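PDB 3O2P: cell division control protein 53 from Saccharomyces cerevisiae, which serves, here as its C-terminal neddylation domain, as the cullin scaffold of SCF E3 ubiquitin ligases that mark target proteins for proteasomal degradation. Local coordinates for residues B[20-29]-B[61-72]. Numbering follows the deposited sequence.
Sequences RQIFLEACIV and MVKRAIDSLIQK
Ile-28 and Ala-65 interlock as reciprocal knobs where helix 20-29 crosses helix 61-71 at -67°, their axes 8.8 Å apart. Ile-28 pushes CD1 in among Val-62, Ala-65, Ile-66 and Leu-69, coming to 3.7 Å from Ala-65 CB, while its other branch, CG2, meets Leu-69 CD1. In return the Ala-65 methyl sits among Gln-21, Leu-24, Glu-25 and Ile-28, a side chain small enough to let the backbones approach to 5.2 Å between Glu-25 CA and Ala-65 CA. Further out, Gln-21, folded back at chi2 (-51°), donates from NE2 to Met-61 O at 3.2 Å, nearly in its own amide plane; that carbonyl also accepts from Ala-65 N within the helix. A water joins Gln-21 NE2 to Glu-25 OE2. Glu-25 runs extended past Ser-68, and its OE1 receives Lys-72 NZ on the syn lone pair at 2.7 Å. A glutamine here would probably leave the Lys-72 ammonium without its countercharge. Met-61 CE lies over one face of the Arg-20 guanidinium, whose NH2 bonds to Asn-17. Within this winged-helix-like neddylation domain, Leu-24 continues onto helix 40-51, while Val-29 and Ile-66 reach strand 83-86 and Leu-69 packs on strand 75-77.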
loop_
_atom_site.group_PDB
_atom_site.type_symbol
_atom_site.label_atom_id
_atom_site.label_comp_id
_atom_site.label_asym_id
_atom_site.label_seq_id
_atom_site.Cartn_x
_atom_site.Cartn_y
_atom_site.Cartn_z
ATOM N N ARG B 20 -12.199 25.821 -1.012
ATOM C CA ARG B 20 -13.211 24.777 -0.915
ATOM C C ARG B 20 -12.702 23.628 -0.041
ATOM O O ARG B 20 -13.378 23.205 0.900
ATOM C CB ARG B 20 -13.613 24.263 -2.305
ATOM C CG ARG B 20 -14.407 25.287 -3.128
ATOM C CD ARG B 20 -15.065 24.675 -4.364
ATOM N NE ARG B 20 -14.111 24.411 -5.436
ATOM C CZ ARG B 20 -14.023 25.123 -6.558
ATOM N NH1 ARG B 20 -14.849 26.142 -6.773
ATOM N NH2 ARG B 20 -13.116 24.807 -7.474
ATOM N N GLN B 21 -11.503 23.139 -0.354
ATOM C CA GLN B 21 -10.937 21.981 0.334
ATOM C C GLN B 21 -10.736 22.233 1.818
ATOM O O GLN B 21 -11.088 21.394 2.646
ATOM C CB GLN B 21 -9.629 21.557 -0.331
ATOM C CG GLN B 21 -9.860 21.043 -1.758
ATOM C CD GLN B 21 -10.953 19.995 -1.803
ATOM O OE1 GLN B 21 -11.998 20.174 -2.443
ATOM N NE2 GLN B 21 -10.731 18.904 -1.093
ATOM N N ILE B 22 -10.188 23.395 2.154
ATOM C CA ILE B 22 -10.016 23.762 3.547
ATOM C C ILE B 22 -11.364 23.786 4.271
ATOM O O ILE B 22 -11.461 23.380 5.426
ATOM C CB ILE B 22 -9.317 25.121 3.691
ATOM C CG1 ILE B 22 -7.804 24.945 3.512
ATOM C CG2 ILE B 22 -9.632 25.740 5.054
ATOM C CD1 ILE B 22 -7.056 26.262 3.320
ATOM N N PHE B 23 -12.405 24.258 3.596
ATOM C CA PHE B 23 -13.717 24.272 4.229
ATOM C C PHE B 23 -14.242 22.851 4.438
ATOM O O PHE B 23 -14.739 22.523 5.517
ATOM C CB PHE B 23 -14.724 25.110 3.435
ATOM C CG PHE B 23 -16.129 24.985 3.941
ATOM C CD1 PHE B 23 -16.585 25.781 4.978
ATOM C CD2 PHE B 23 -16.983 24.042 3.397
ATOM C CE1 PHE B 23 -17.886 25.647 5.456
ATOM C CE2 PHE B 23 -18.278 23.897 3.867
ATOM C CZ PHE B 23 -18.733 24.698 4.900
ATOM N N LEU B 24 -14.122 22.006 3.414
ATOM C CA LEU B 24 -14.666 20.657 3.484
ATOM C C LEU B 24 -13.901 19.789 4.472
ATOM O O LEU B 24 -14.478 18.905 5.101
ATOM C CB LEU B 24 -14.671 19.983 2.112
ATOM C CG LEU B 24 -15.610 20.558 1.061
ATOM C CD1 LEU B 24 -15.300 19.978 -0.321
ATOM C CD2 LEU B 24 -17.055 20.309 1.465
ATOM N N GLU B 25 -12.600 20.033 4.603
ATOM C CA GLU B 25 -11.814 19.295 5.580
ATOM C C GLU B 25 -12.284 19.558 7.003
ATOM O O GLU B 25 -12.393 18.623 7.795
ATOM C CB GLU B 25 -10.314 19.581 5.437
ATOM C CG GLU B 25 -9.684 18.852 4.251
ATOM C CD GLU B 25 -8.181 19.076 4.161
ATOM O OE1 GLU B 25 -7.516 19.114 5.222
ATOM O OE2 GLU B 25 -7.673 19.220 3.028
ATOM N N ALA B 26 -12.556 20.820 7.331
ATOM C CA ALA B 26 -13.038 21.152 8.679
ATOM C C ALA B 26 -14.449 20.614 8.888
ATOM O O ALA B 26 -14.789 20.133 9.971
ATOM C CB ALA B 26 -13.015 22.633 8.906
ATOM N N CYS B 27 -15.276 20.695 7.849
ATOM C CA CYS B 27 -16.616 20.134 7.935
ATOM C C CYS B 27 -16.547 18.638 8.270
ATOM O O CYS B 27 -17.217 18.165 9.178
ATOM C CB CYS B 27 -17.368 20.355 6.624
ATOM S SG CYS B 27 -19.081 19.812 6.660
ATOM N N ILE B 28 -15.709 17.900 7.549
ATOM C CA ILE B 28 -15.609 16.461 7.742
ATOM C C ILE B 28 -15.125 16.113 9.156
ATOM O O ILE B 28 -15.657 15.200 9.798
ATOM C CB ILE B 28 -14.691 15.828 6.678
ATOM C CG1 ILE B 28 -15.377 15.843 5.309
ATOM C CG2 ILE B 28 -14.321 14.406 7.044
ATOM C CD1 ILE B 28 -14.469 15.462 4.183
ATOM N N VAL B 29 -14.119 16.842 9.636
ATOM C CA VAL B 29 -13.575 16.609 10.980
ATOM C C VAL B 29 -14.638 16.849 12.061
ATOM O O VAL B 29 -14.716 16.109 13.043
ATOM C CB VAL B 29 -12.364 17.508 11.266
ATOM C CG1 VAL B 29 -11.925 17.349 12.714
ATOM C CG2 VAL B 29 -11.223 17.167 10.328
ATOM N N MET B 61 -14.951 16.585 -4.706
ATOM C CA MET B 61 -14.280 17.506 -3.795
ATOM C C MET B 61 -14.230 16.916 -2.406
ATOM O O MET B 61 -13.214 17.021 -1.716
ATOM C CB MET B 61 -15.006 18.846 -3.726
ATOM C CG MET B 61 -15.033 19.598 -5.021
ATOM S SD MET B 61 -16.200 20.944 -4.888
ATOM C CE MET B 61 -16.104 21.618 -6.554
ATOM N N VAL B 62 -15.339 16.310 -1.993
ATOM C CA VAL B 62 -15.416 15.720 -0.661
ATOM C C VAL B 62 -14.408 14.577 -0.502
ATOM O O VAL B 62 -13.733 14.470 0.522
ATOM C CB VAL B 62 -16.829 15.233 -0.324
ATOM C CG1 VAL B 62 -16.849 14.584 1.075
ATOM C CG2 VAL B 62 -17.801 16.396 -0.361
ATOM N N LYS B 63 -14.298 13.748 -1.532
ATOM C CA LYS B 63 -13.356 12.642 -1.532
ATOM C C LYS B 63 -11.903 13.110 -1.450
ATOM O O LYS B 63 -11.111 12.489 -0.747
ATOM C CB LYS B 63 -13.582 11.760 -2.751
ATOM C CG LYS B 63 -14.971 11.156 -2.761
ATOM C CD LYS B 63 -15.100 10.079 -3.812
ATOM C CE LYS B 63 -14.171 8.933 -3.524
ATOM N NZ LYS B 63 -14.125 7.980 -4.654
ATOM N N ARG B 64 -11.553 14.183 -2.160
ATOM C CA ARG B 64 -10.220 14.779 -2.010
ATOM C C ARG B 64 -9.972 15.199 -0.557
ATOM O O ARG B 64 -8.918 14.909 0.013
ATOM C CB ARG B 64 -10.007 15.974 -2.957
ATOM C CG ARG B 64 -9.955 15.578 -4.436
ATOM C CD ARG B 64 -9.250 16.620 -5.318
ATOM N NE ARG B 64 -9.833 17.956 -5.215
ATOM C CZ ARG B 64 -10.963 18.333 -5.805
ATOM N NH1 ARG B 64 -11.654 17.475 -6.545
ATOM N NH2 ARG B 64 -11.402 19.572 -5.652
ATOM N N ALA B 65 -10.951 15.872 0.039
ATOM C CA ALA B 65 -10.866 16.267 1.443
ATOM C C ALA B 65 -10.652 15.032 2.337
ATOM O O ALA B 65 -9.806 15.034 3.245
ATOM C CB ALA B 65 -12.135 17.036 1.855
ATOM N N ILE B 66 -11.413 13.972 2.070
ATOM C CA ILE B 66 -11.276 12.736 2.832
ATOM C C ILE B 66 -9.866 12.165 2.705
ATOM O O ILE B 66 -9.267 11.720 3.692
ATOM C CB ILE B 66 -12.323 11.675 2.415
ATOM C CG1 ILE B 66 -13.724 12.117 2.853
ATOM C CG2 ILE B 66 -12.015 10.328 3.050
ATOM C CD1 ILE B 66 -14.813 11.182 2.414
ATOM N N ASP B 67 -9.332 12.173 1.491
ATOM C CA ASP B 67 -8.003 11.642 1.262
ATOM C C ASP B 67 -6.953 12.425 2.050
ATOM O O ASP B 67 -6.070 11.830 2.644
ATOM C CB ASP B 67 -7.672 11.662 -0.223
ATOM C CG ASP B 67 -6.382 10.937 -0.528
ATOM O OD1 ASP B 67 -5.308 11.562 -0.436
ATOM O OD2 ASP B 67 -6.438 9.731 -0.836
ATOM N N SER B 68 -7.062 13.757 2.055
ATOM C CA SER B 68 -6.159 14.601 2.845
ATOM C C SER B 68 -6.233 14.323 4.349
ATOM O O SER B 68 -5.215 14.309 5.035
ATOM C CB SER B 68 -6.439 16.083 2.594
ATOM O OG SER B 68 -6.254 16.410 1.233
ATOM N N LEU B 69 -7.436 14.117 4.871
ATOM C CA LEU B 69 -7.576 13.817 6.295
ATOM C C LEU B 69 -7.014 12.442 6.639
ATOM O O LEU B 69 -6.558 12.220 7.751
ATOM C CB LEU B 69 -9.028 13.967 6.746
ATOM C CG LEU B 69 -9.487 15.431 6.610
ATOM C CD1 LEU B 69 -10.999 15.570 6.664
ATOM C CD2 LEU B 69 -8.815 16.331 7.650
ATOM N N ILE B 70 -7.035 11.522 5.684
ATOM C CA ILE B 70 -6.429 10.222 5.917
ATOM C C ILE B 70 -4.918 10.381 5.943
ATOM O O ILE B 70 -4.252 9.932 6.863
ATOM C CB ILE B 70 -6.812 9.225 4.840
ATOM C CG1 ILE B 70 -8.286 8.861 5.000
ATOM C CG2 ILE B 70 -5.863 8.002 4.886
ATOM C CD1 ILE B 70 -8.846 8.062 3.869
ATOM N N GLN B 71 -4.388 11.053 4.931
ATOM C CA GLN B 71 -2.966 11.328 4.876
ATOM C C GLN B 71 -2.485 12.029 6.158
ATOM O O GLN B 71 -1.441 11.666 6.700
ATOM C CB GLN B 71 -2.643 12.132 3.614
ATOM C CG GLN B 71 -1.372 12.953 3.703
ATOM C CD GLN B 71 -1.088 13.756 2.435
ATOM O OE1 GLN B 71 0.066 13.859 2.001
ATOM N NE2 GLN B 71 -2.138 14.327 1.838
ATOM N N LYS B 72 -3.256 13.001 6.659
ATOM C CA LYS B 72 -2.856 13.753 7.864
ATOM C C LYS B 72 -3.055 12.980 9.171
ATOM O O LYS B 72 -2.641 13.433 10.230
ATOM C CB LYS B 72 -3.606 15.087 7.967
ATOM C CG LYS B 72 -3.208 16.154 6.936
ATOM C CD LYS B 72 -4.313 17.208 6.819
ATOM C CE LYS B 72 -3.859 18.469 6.115
ATOM N NZ LYS B 72 -4.959 19.486 6.108
HETATM O O HOH W 1 -11.879 21.729 -4.383
HETATM O O HOH W 2 -8.618 18.517 0.522
#